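Local coordinates for protein dihydroorotase (Campylobacter jejuni subsp. jejuni, PDB 3PNU) that probably catalyses the reversible cyclisation of N-carbamoyl-L-aspartate to (S)-dihydroorotate in de novo pyrimidine synthesis, using two zinc ions per subunit, at residues A[29-39]-A[53-63]; A[155-166]-A[231-239]. All coordinates share one frame; numbering follows the deposited sequence.

Both contacts deliver ligands to the same two-zinc centre of a TIM-barrel hydrolase, from different parts of the barrel. Contact 1 pairs two neighbouring barrel strands and supplies H34 and H36 to one zinc ion; contact 2 joins two loops and supplies H155 to the other. The ions share the carboxylated K116 and water 5, the latter being the one atom common to both contacts. D261 completes the first site and H189 the second. The contacts do not touch: their centres are 22 Å apart and their nearest atoms about 6 Å. Contact 1 lies deep in the chain, whereas contact 2 reaches the interface with the second subunit.

Contact 1 (A[29-39]-A[53-63]); sequences NPLDMHLHLRD and DFCAAVIMPNL. With ZN (zinc ion), chain D.
The amide oxygen OD1 of N62 is gripped by two donors: H36 ND1, at 2.7 Å in a weak, bent hydrogen bond (123°), and water 3, which also accepts from R38 N. H36 ND1 faces N62 OD1 in the plane of its ring, but the amide is turned 60° against that ring. N62 ND2 reaches T124 O and water 2, so the amide is held at both ends, and water 2 sits over the centre of one H36 face. From its far edge H36 binds zinc through NE2 at 2.2 Å. H34 NE2 binds the same ion at 2.1 Å, while E188 takes up H34 ND1. M60 serves both imidazoles: its CE lies over a face of H34, 3.5 Å from the ring centroid, and its CG stands more loosely over a face of H36. Bending at chi2 (-57°) lets this one chain reach both rings.

Behind the metal ligands the backbones pair in parallel. V58 N donates to D32 O at 2.9 Å, L35 N to V58 O, and M60 N to L35 O; the register slips by one residue between D32 and L35, a beta bulge where the chain turns a corner at M33 and H34. There D32 OD1 accepts from H34 N (3.1 Å) in an Asx turn, and S260 holds D32 OD2. D32 CB packs over a face of the F54 ring, and on the same face of the sheet L35 CD2 meets A57 CB at 3.6 Å. Strands 31-35 and 56-59, joined by helix 40-51, form a beta-alpha-beta unit of the TIM barrel, and H34-L35-H36 is the His-X-His metal motif characteristic of the amidohydrolase superfamily's first strand.

Contact 2 (A[155-166]-A[231-239]); sequences HGETNDFVMDRE and FCKPIAKRY. With ZN (zinc ion), chain C.
E157 and P234 meet by van der Waals contact, the carboxylate OE2 lying 3.3 Å from P234 CB at the proline that follows a cis peptide bond. E166 OE2 approaches P234 CG from further along the same loop, though its polar partner is T191. Apolar contact proper is made by I235, whose CG2 touches M163 SD at 3.8 Å; M163, bent at chi2 and chi3, then runs past K237 in the opposite direction, with CE near K237 CG.

No direct hydrogen bond crosses between the segments, and water does this work. Water 6 donates to E157 OE2 (2.6 Å) and V162 O while accepting from K237 NZ; water 7 links the same OE2 to I235 N. E157 OE1 is taken by H155 NE2 at 2.9 Å in a straight bond (166°), in the imidazole plane, and meeting OE1 on its anti side but 33° out of the carboxylate plane. With the opposite ring nitrogen, ND1, H155 binds zinc at 2.1 Å. H155 follows barrel strand 152-154, so this loop starts at the metal site, and the carboxylate behind the ligand is a second-shell group that, with the zinc bond at ND1, restrains the ring's rotation and probably makes the imidazole more electron-rich. K237 NZ also donates to I235 O (2.7 Å) within its own segment and bonds T191 OG1.

Like charges approach where R165 NH1 lies 4.0 Å from K233 NZ, at the edge of the guanidinium. Each has a backbone partner on the second subunit: R165 NH1 donates to G223 O and K233 NZ to G224 O of that chain.

Contact 1 (A[29-39]-A[53-63])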
loop_
_atom_site.group_PDB
_atom_site.type_symbol
_atom_site.label_atom_id
_atom_site.label_comp_id
_atom_site.label_asym_id
_atom_site.label_seq_id
_atom_site.Cartn_x
_atom_site.Cartn_y
_atom_site.Cartn_z
ATOM N N ASN A 29 2.332 36.353 -3.350
ATOM C CA ASN A 29 0.964 35.890 -3.124
ATOM C C ASN A 29 0.731 34.381 -3.337
ATOM O O ASN A 29 -0.120 33.985 -4.129
ATOM C CB ASN A 29 -0.013 36.697 -4.005
ATOM C CG ASN A 29 -0.110 38.179 -3.599
ATOM O OD1 ASN A 29 0.009 38.528 -2.426
ATOM N ND2 ASN A 29 -0.352 39.045 -4.580
ATOM N N PRO A 30 1.493 33.537 -2.637
ATOM C CA PRO A 30 1.295 32.098 -2.767
ATOM C C PRO A 30 -0.098 31.677 -2.344
ATOM O O PRO A 30 -0.642 32.152 -1.341
ATOM C CB PRO A 30 2.325 31.497 -1.798
ATOM C CG PRO A 30 2.711 32.614 -0.889
ATOM C CD PRO A 30 2.567 33.863 -1.689
ATOM N N LEU A 31 -0.669 30.775 -3.116
ATOM C CA LEU A 31 -1.984 30.281 -2.823
ATOM C C LEU A 31 -1.946 28.781 -2.616
ATOM O O LEU A 31 -1.275 28.075 -3.355
ATOM C CB LEU A 31 -2.897 30.637 -3.988
ATOM C CG LEU A 31 -3.128 32.143 -4.137
ATOM C CD1 LEU A 31 -3.693 32.522 -5.517
ATOM C CD2 LEU A 31 -4.039 32.618 -3.022
ATOM N N ASP A 32 -2.636 28.303 -1.585
ATOM C CA ASP A 32 -2.769 26.870 -1.366
ATOM C C ASP A 32 -4.203 26.572 -1.730
ATOM O O ASP A 32 -5.116 26.850 -0.945
ATOM C CB ASP A 32 -2.456 26.437 0.072
ATOM C CG ASP A 32 -2.620 24.899 0.267
ATOM O OD1 ASP A 32 -3.182 24.233 -0.633
ATOM O OD2 ASP A 32 -2.192 24.354 1.305
ATOM N N MET A 33 -4.414 26.007 -2.921
ATOM C CA MET A 33 -5.795 25.756 -3.410
ATOM C C MET A 33 -6.486 24.479 -2.926
ATOM O O MET A 33 -7.556 24.124 -3.438
ATOM C CB MET A 33 -5.835 25.847 -4.934
ATOM C CG MET A 33 -5.276 27.185 -5.465
ATOM S SD MET A 33 -6.150 28.653 -4.846
ATOM C CE MET A 33 -7.730 28.546 -5.683
ATOM N N HIS A 34 -5.911 23.806 -1.931
ATOM C CA HIS A 34 -6.541 22.606 -1.371
ATOM C C HIS A 34 -5.992 22.367 0.035
ATOM O O HIS A 34 -4.935 21.785 0.178
ATOM C CB HIS A 34 -6.262 21.381 -2.272
ATOM C CG HIS A 34 -7.040 20.163 -1.894
ATOM N ND1 HIS A 34 -7.955 19.572 -2.741
ATOM C CD2 HIS A 34 -7.062 19.433 -0.749
ATOM C CE1 HIS A 34 -8.490 18.521 -2.141
ATOM N NE2 HIS A 34 -7.969 18.416 -0.930
ATOM N N LEU A 35 -6.725 22.779 1.063
ATOM C CA LEU A 35 -6.226 22.677 2.429
ATOM C C LEU A 35 -7.257 22.236 3.445
ATOM O O LEU A 35 -8.396 22.663 3.399
ATOM C CB LEU A 35 -5.702 24.064 2.863
ATOM C CG LEU A 35 -5.004 24.254 4.230
ATOM C CD1 LEU A 35 -3.815 23.305 4.383
ATOM C CD2 LEU A 35 -4.535 25.724 4.411
ATOM N N HIS A 36 -6.830 21.383 4.376
ATOM C CA HIS A 36 -7.686 20.920 5.492
ATOM C C HIS A 36 -7.189 21.536 6.797
ATOM O O HIS A 36 -6.041 21.325 7.184
ATOM C CB HIS A 36 -7.663 19.396 5.603
ATOM C CG HIS A 36 -8.296 18.711 4.445
ATOM N ND1 HIS A 36 -9.660 18.511 4.353
ATOM C CD2 HIS A 36 -7.760 18.197 3.319
ATOM C CE1 HIS A 36 -9.930 17.902 3.213
ATOM N NE2 HIS A 36 -8.795 17.700 2.570
ATOM N N LEU A 37 -8.049 22.305 7.458
ATOM C CA LEU A 37 -7.704 22.980 8.723
ATOM C C LEU A 37 -8.437 22.394 9.934
ATOM O O LEU A 37 -8.264 22.859 11.066
ATOM C CB LEU A 37 -8.050 24.472 8.637
ATOM C CG LEU A 37 -7.220 25.364 7.725
ATOM C CD1 LEU A 37 -7.779 26.804 7.752
ATOM C CD2 LEU A 37 -5.765 25.324 8.140
ATOM N N ARG A 38 -9.274 21.393 9.692
ATOM C CA ARG A 38 -10.015 20.734 10.765
ATOM C C ARG A 38 -10.868 21.737 11.555
ATOM O O ARG A 38 -11.540 22.585 10.955
ATOM C CB ARG A 38 -9.054 19.973 11.681
ATOM C CG ARG A 38 -8.160 18.973 10.964
ATOM C CD ARG A 38 -8.966 17.984 10.095
ATOM N NE ARG A 38 -8.072 17.005 9.486
ATOM C CZ ARG A 38 -8.409 16.183 8.499
ATOM N NH1 ARG A 38 -9.626 16.226 7.972
ATOM N NH2 ARG A 38 -7.512 15.327 8.025
ATOM N N ASP A 39 -10.861 21.655 12.888
ATOM C CA ASP A 39 -11.680 22.575 13.667
ATOM C C ASP A 39 -11.287 22.598 15.134
ATOM O O ASP A 39 -10.362 21.910 15.555
ATOM C CB ASP A 39 -13.150 22.156 13.556
ATOM C CG ASP A 39 -14.097 23.314 13.752
ATOM O OD1 ASP A 39 -13.600 24.417 14.044
ATOM O OD2 ASP A 39 -15.328 23.132 13.583
ATOM N N ASP A 53 2.608 31.262 5.720
ATOM C CA ASP A 53 3.295 31.141 4.414
ATOM C C ASP A 53 2.415 31.436 3.197
ATOM O O ASP A 53 2.923 31.604 2.106
ATOM C CB ASP A 53 3.939 29.738 4.269
ATOM C CG ASP A 53 5.013 29.442 5.353
ATOM O OD1 ASP A 53 5.188 30.280 6.269
ATOM O OD2 ASP A 53 5.680 28.373 5.292
ATOM N N PHE A 54 1.103 31.498 3.383
ATOM C CA PHE A 54 0.187 31.751 2.260
ATOM C C PHE A 54 -0.693 32.969 2.478
ATOM O O PHE A 54 -1.022 33.303 3.602
ATOM C CB PHE A 54 -0.669 30.490 1.980
ATOM C CG PHE A 54 0.136 29.336 1.448
ATOM C CD1 PHE A 54 0.279 29.146 0.087
ATOM C CD2 PHE A 54 0.790 28.472 2.310
ATOM C CE1 PHE A 54 1.054 28.097 -0.416
ATOM C CE2 PHE A 54 1.562 27.416 1.817
ATOM C CZ PHE A 54 1.692 27.231 0.456
ATOM N N CYS A 55 -1.056 33.645 1.392
ATOM C CA CYS A 55 -1.938 34.811 1.497
ATOM C C CYS A 55 -3.396 34.377 1.499
ATOM O O CYS A 55 -4.275 35.136 1.936
ATOM C CB CYS A 55 -1.688 35.822 0.376
ATOM S SG CYS A 55 -2.088 35.269 -1.268
ATOM N N ALA A 56 -3.646 33.154 1.016
ATOM C CA ALA A 56 -4.999 32.588 0.958
ATOM C C ALA A 56 -4.970 31.068 0.703
ATOM O O ALA A 56 -3.986 30.526 0.200
ATOM C CB ALA A 56 -5.840 33.299 -0.144
ATOM N N ALA A 57 -6.062 30.391 1.041
ATOM C CA ALA A 57 -6.140 28.945 0.832
ATOM C C ALA A 57 -7.571 28.491 0.695
ATOM O O ALA A 57 -8.451 29.016 1.376
ATOM C CB ALA A 57 -5.474 28.222 1.975
ATOM N N VAL A 58 -7.822 27.545 -0.215
ATOM C CA VAL A 58 -9.156 26.979 -0.339
ATOM C C VAL A 58 -9.282 26.048 0.867
ATOM O O VAL A 58 -8.438 25.167 1.057
ATOM C CB VAL A 58 -9.375 26.193 -1.643
ATOM C CG1 VAL A 58 -10.769 25.604 -1.648
ATOM C CG2 VAL A 58 -9.172 27.081 -2.865
ATOM N N ILE A 59 -10.319 26.267 1.681
ATOM C CA ILE A 59 -10.557 25.504 2.910
ATOM C C ILE A 59 -11.608 24.446 2.632
ATOM O O ILE A 59 -12.772 24.775 2.321
ATOM C CB ILE A 59 -11.062 26.428 4.046
ATOM C CG1 ILE A 59 -10.188 27.693 4.138
ATOM C CG2 ILE A 59 -11.140 25.671 5.407
ATOM C CD1 ILE A 59 -8.721 27.420 4.295
ATOM N N MET A 60 -11.216 23.175 2.713
ATOM C CA MET A 60 -12.170 22.099 2.412
ATOM C C MET A 60 -13.180 21.950 3.544
ATOM O O MET A 60 -12.843 22.190 4.708
ATOM C CB MET A 60 -11.455 20.803 2.060
ATOM C CG MET A 60 -10.574 20.938 0.799
ATOM S SD MET A 60 -11.558 21.479 -0.624
ATOM C CE MET A 60 -10.308 21.583 -1.903
ATOM N N PRO A 61 -14.419 21.564 3.207
ATOM C CA PRO A 61 -15.491 21.521 4.162
ATOM C C PRO A 61 -15.785 20.158 4.774
ATOM O O PRO A 61 -16.885 19.972 5.319
ATOM C CB PRO A 61 -16.686 21.905 3.287
ATOM C CG PRO A 61 -16.387 21.223 1.963
ATOM C CD PRO A 61 -14.879 21.050 1.903
ATOM N N ASN A 62 -14.848 19.215 4.690
ATOM C CA ASN A 62 -15.104 17.864 5.213
ATOM C C ASN A 62 -15.014 17.800 6.737
ATOM O O ASN A 62 -14.146 17.136 7.303
ATOM C CB ASN A 62 -14.187 16.818 4.540
ATOM C CG ASN A 62 -12.731 17.052 4.826
ATOM O OD1 ASN A 62 -12.305 18.184 4.996
ATOM N ND2 ASN A 62 -11.948 15.974 4.877
ATOM N N LEU A 63 -15.915 18.530 7.387
ATOM C CA LEU A 63 -16.006 18.548 8.840
ATOM C C LEU A 63 -17.122 17.603 9.261
ATOM O O LEU A 63 -17.891 17.122 8.422
ATOM C CB LEU A 63 -16.329 19.961 9.359
ATOM C CG LEU A 63 -15.304 21.066 9.137
ATOM C CD1 LEU A 63 -15.867 22.379 9.652
ATOM C CD2 LEU A 63 -13.980 20.730 9.815
HETATM ZN ZN ZN D . -8.504 16.955 0.498
HETATM O O HOH W 1 -11.032 22.392 6.346
HETATM O O HOH W 2 -9.162 15.013 4.875
HETATM O O HOH W 3 -10.629 19.851 7.195
HETATM O O HOH W 4 -12.010 17.782 8.200
HETATM O O HOH W 5 -7.904 14.774 -0.329
#

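Contact 2 (A[155-166]-A[231-239])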
loop_
_atom_site.group_PDB
_atom_site.type_symbol
_atom_site.label_atom_id
_atom_site.label_comp_id
_atom_site.label_asym_id
_atom_site.label_seq_id
_atom_site.Cartn_x
_atom_site.Cartn_y
_atom_site.Cartn_z
ATOM N N HIS A 155 -13.152 15.407 -5.567
ATOM C CA HIS A 155 -12.192 14.390 -5.142
ATOM C C HIS A 155 -12.507 13.248 -6.116
ATOM O O HIS A 155 -13.475 12.513 -5.932
ATOM C CB HIS A 155 -12.431 13.977 -3.690
ATOM C CG HIS A 155 -11.503 12.899 -3.217
ATOM N ND1 HIS A 155 -10.546 13.105 -2.248
ATOM C CD2 HIS A 155 -11.351 11.617 -3.625
ATOM C CE1 HIS A 155 -9.867 11.990 -2.052
ATOM N NE2 HIS A 155 -10.331 11.072 -2.879
ATOM N N GLY A 156 -11.714 13.125 -7.173
ATOM C CA GLY A 156 -11.975 12.150 -8.252
ATOM C C GLY A 156 -11.515 10.704 -8.084
ATOM O O GLY A 156 -10.494 10.302 -8.618
ATOM N N GLU A 157 -12.299 9.916 -7.365
ATOM C CA GLU A 157 -12.001 8.503 -7.154
ATOM C C GLU A 157 -13.269 7.708 -7.051
ATOM O O GLU A 157 -14.222 8.150 -6.405
ATOM C CB GLU A 157 -11.231 8.261 -5.856
ATOM C CG GLU A 157 -9.788 8.613 -5.899
ATOM C CD GLU A 157 -9.033 8.117 -4.671
ATOM O OE1 GLU A 157 -9.410 8.451 -3.520
ATOM O OE2 GLU A 157 -8.048 7.402 -4.869
ATOM N N THR A 158 -13.266 6.542 -7.700
ATOM C CA THR A 158 -14.374 5.598 -7.619
ATOM C C THR A 158 -14.034 4.671 -6.449
ATOM O O THR A 158 -13.067 4.931 -5.714
ATOM C CB THR A 158 -14.502 4.748 -8.882
ATOM O OG1 THR A 158 -13.316 3.974 -9.035
ATOM C CG2 THR A 158 -14.731 5.614 -10.130
ATOM N N ASN A 159 -14.818 3.600 -6.293
ATOM C CA ASN A 159 -14.637 2.586 -5.248
ATOM C C ASN A 159 -14.069 1.274 -5.791
ATOM O O ASN A 159 -14.129 0.241 -5.144
ATOM C CB ASN A 159 -15.971 2.321 -4.554
ATOM C CG ASN A 159 -16.438 3.511 -3.746
ATOM O OD1 ASN A 159 -15.641 4.152 -3.063
ATOM N ND2 ASN A 159 -17.731 3.808 -3.809
ATOM N N ASP A 160 -13.496 1.336 -6.979
ATOM C CA ASP A 160 -12.864 0.200 -7.608
ATOM C C ASP A 160 -11.528 -0.127 -6.903
ATOM O O ASP A 160 -11.200 0.455 -5.867
ATOM C CB ASP A 160 -12.608 0.573 -9.061
ATOM C CG ASP A 160 -13.880 0.867 -9.812
ATOM O OD1 ASP A 160 -14.870 0.176 -9.517
ATOM O OD2 ASP A 160 -13.893 1.758 -10.695
ATOM N N PHE A 161 -10.759 -1.047 -7.477
ATOM C CA PHE A 161 -9.453 -1.400 -6.966
ATOM C C PHE A 161 -8.641 -0.121 -6.753
ATOM O O PHE A 161 -8.554 0.723 -7.643
ATOM C CB PHE A 161 -8.755 -2.331 -7.953
ATOM C CG PHE A 161 -7.416 -2.812 -7.491
ATOM C CD1 PHE A 161 -7.318 -3.727 -6.459
ATOM C CD2 PHE A 161 -6.256 -2.376 -8.103
ATOM C CE1 PHE A 161 -6.080 -4.184 -6.022
ATOM C CE2 PHE A 161 -5.024 -2.840 -7.682
ATOM C CZ PHE A 161 -4.938 -3.743 -6.639
ATOM N N VAL A 162 -8.025 -0.025 -5.579
ATOM C CA VAL A 162 -7.313 1.160 -5.122
ATOM C C VAL A 162 -6.374 1.852 -6.099
ATOM O O VAL A 162 -6.387 3.068 -6.184
ATOM C CB VAL A 162 -6.582 0.890 -3.756
ATOM C CG1 VAL A 162 -5.421 -0.060 -3.933
ATOM C CG2 VAL A 162 -6.136 2.230 -3.109
ATOM N N MET A 163 -5.596 1.104 -6.869
ATOM C CA MET A 163 -4.695 1.726 -7.806
ATOM C C MET A 163 -5.406 2.291 -9.035
ATOM O O MET A 163 -4.792 3.090 -9.781
ATOM C CB MET A 163 -3.651 0.723 -8.275
ATOM C CG MET A 163 -2.836 0.121 -7.154
ATOM S SD MET A 163 -2.026 1.383 -6.132
ATOM C CE MET A 163 -0.979 2.105 -7.379
ATOM N N ASP A 164 -6.674 1.904 -9.252
ATOM C CA ASP A 164 -7.434 2.361 -10.428
ATOM C C ASP A 164 -8.550 3.367 -10.117
ATOM O O ASP A 164 -9.270 3.801 -11.007
ATOM C CB ASP A 164 -8.135 1.166 -11.086
ATOM C CG ASP A 164 -7.180 0.076 -11.549
ATOM O OD1 ASP A 164 -5.975 0.318 -11.754
ATOM O OD2 ASP A 164 -7.678 -1.043 -11.751
ATOM N N ARG A 165 -8.704 3.742 -8.866
ATOM C CA ARG A 165 -9.801 4.613 -8.505
ATOM C C ARG A 165 -9.832 5.921 -9.249
ATOM O O ARG A 165 -10.916 6.365 -9.648
ATOM C CB ARG A 165 -9.815 4.876 -7.010
ATOM C CG ARG A 165 -10.144 3.662 -6.228
ATOM C CD ARG A 165 -10.046 3.906 -4.757
ATOM N NE ARG A 165 -10.432 2.702 -4.053
ATOM C CZ ARG A 165 -10.270 2.502 -2.755
ATOM N NH1 ARG A 165 -9.720 3.441 -1.994
ATOM N NH2 ARG A 165 -10.655 1.344 -2.219
ATOM N N GLU A 166 -8.665 6.532 -9.452
ATOM C CA GLU A 166 -8.626 7.817 -10.143
ATOM C C GLU A 166 -8.778 7.658 -11.661
ATOM O O GLU A 166 -9.583 8.374 -12.281
ATOM C CB GLU A 166 -7.377 8.623 -9.805
ATOM C CG GLU A 166 -7.301 9.926 -10.573
ATOM C CD GLU A 166 -6.113 10.785 -10.184
ATOM O OE1 GLU A 166 -5.496 11.359 -11.104
ATOM O OE2 GLU A 166 -5.791 10.878 -8.974
ATOM N N PHE A 231 1.192 7.723 3.447
ATOM C CA PHE A 231 -0.064 7.148 3.030
ATOM C C PHE A 231 -1.163 8.209 2.989
ATOM O O PHE A 231 -1.462 8.868 4.007
ATOM C CB PHE A 231 -0.448 5.988 3.962
ATOM C CG PHE A 231 -1.849 5.460 3.749
ATOM C CD1 PHE A 231 -2.206 4.870 2.546
ATOM C CD2 PHE A 231 -2.800 5.522 4.778
ATOM C CE1 PHE A 231 -3.482 4.373 2.345
ATOM C CE2 PHE A 231 -4.072 5.030 4.599
ATOM C CZ PHE A 231 -4.426 4.446 3.372
ATOM N N CYS A 232 -1.758 8.364 1.806
ATOM C CA CYS A 232 -2.841 9.311 1.592
ATOM C C CYS A 232 -3.757 8.831 0.465
ATOM O O CYS A 232 -3.487 7.818 -0.193
ATOM C CB CYS A 232 -2.272 10.670 1.195
ATOM S SG CYS A 232 -1.421 10.643 -0.405
ATOM N N LYS A 233 -4.831 9.588 0.265
ATOM C CA LYS A 233 -5.777 9.352 -0.789
ATOM C C LYS A 233 -5.777 10.612 -1.662
ATOM O O LYS A 233 -5.889 11.723 -1.144
ATOM C CB LYS A 233 -7.160 9.075 -0.195
ATOM C CG LYS A 233 -7.180 7.787 0.649
ATOM C CD LYS A 233 -8.554 7.491 1.226
ATOM C CE LYS A 233 -8.559 6.242 2.171
ATOM N NZ LYS A 233 -8.406 4.958 1.452
ATOM N N PRO A 234 -5.608 10.459 -2.984
ATOM C CA PRO A 234 -5.394 9.225 -3.724
ATOM C C PRO A 234 -3.988 8.721 -3.512
ATOM O O PRO A 234 -3.042 9.498 -3.426
ATOM C CB PRO A 234 -5.598 9.649 -5.180
ATOM C CG PRO A 234 -6.307 10.975 -5.098
ATOM C CD PRO A 234 -5.772 11.602 -3.895
ATOM N N ILE A 235 -3.863 7.412 -3.426
ATOM C CA ILE A 235 -2.598 6.757 -3.202
ATOM C C ILE A 235 -1.545 7.175 -4.224
ATOM O O ILE A 235 -1.860 7.426 -5.387
ATOM C CB ILE A 235 -2.809 5.206 -3.272
ATOM C CG1 ILE A 235 -1.586 4.470 -2.754
ATOM C CG2 ILE A 235 -3.210 4.730 -4.703
ATOM C CD1 ILE A 235 -1.332 4.733 -1.289
ATOM N N ALA A 236 -0.295 7.263 -3.796
ATOM C CA ALA A 236 0.787 7.563 -4.729
ATOM C C ALA A 236 0.837 6.385 -5.712
ATOM O O ALA A 236 0.680 5.230 -5.318
ATOM C CB ALA A 236 2.102 7.722 -4.016
ATOM N N LYS A 237 1.090 6.665 -6.977
ATOM C CA LYS A 237 1.043 5.617 -7.999
ATOM C C LYS A 237 2.386 5.293 -8.660
ATOM O O LYS A 237 3.374 5.102 -7.958
ATOM C CB LYS A 237 -0.088 5.963 -8.998
ATOM C CG LYS A 237 -1.463 5.995 -8.254
ATOM C CD LYS A 237 -2.604 6.405 -9.061
ATOM C CE LYS A 237 -3.878 6.399 -8.241
ATOM N NZ LYS A 237 -3.876 7.360 -7.133
ATOM N N ARG A 238 2.428 5.222 -9.988
ATOM C CA ARG A 238 3.626 4.812 -10.686
ATOM C C ARG A 238 4.587 5.910 -11.076
ATOM O O ARG A 238 4.260 7.105 -11.052
ATOM C CB ARG A 238 3.230 4.046 -11.957
ATOM C CG ARG A 238 2.526 2.741 -11.682
ATOM C CD ARG A 238 2.054 2.059 -12.953
ATOM N NE ARG A 238 1.528 0.737 -12.625
ATOM C CZ ARG A 238 2.234 -0.390 -12.634
ATOM N NH1 ARG A 238 3.520 -0.388 -12.983
ATOM N NH2 ARG A 238 1.646 -1.536 -12.295
ATOM N N TYR A 239 5.786 5.489 -11.447
ATOM C CA TYR A 239 6.829 6.402 -11.851
ATOM C C TYR A 239 6.400 7.320 -13.001
ATOM O O TYR A 239 6.669 8.511 -12.967
ATOM C CB TYR A 239 8.087 5.609 -12.210
ATOM C CG TYR A 239 8.704 4.871 -11.029
ATOM C CD1 TYR A 239 9.615 5.505 -10.201
ATOM C CD2 TYR A 239 8.378 3.542 -10.750
ATOM C CE1 TYR A 239 10.189 4.851 -9.123
ATOM C CE2 TYR A 239 8.949 2.877 -9.663
ATOM C CZ TYR A 239 9.855 3.547 -8.861
ATOM O OH TYR A 239 10.444 2.920 -7.789
HETATM ZN ZN ZN C . -9.452 14.752 -1.630
HETATM O O HOH W 6 -6.580 6.175 -6.650
HETATM O O HOH W 7 -6.170 5.854 -3.133
HETATM O O HOH W 5 -7.904 14.774 -0.329
#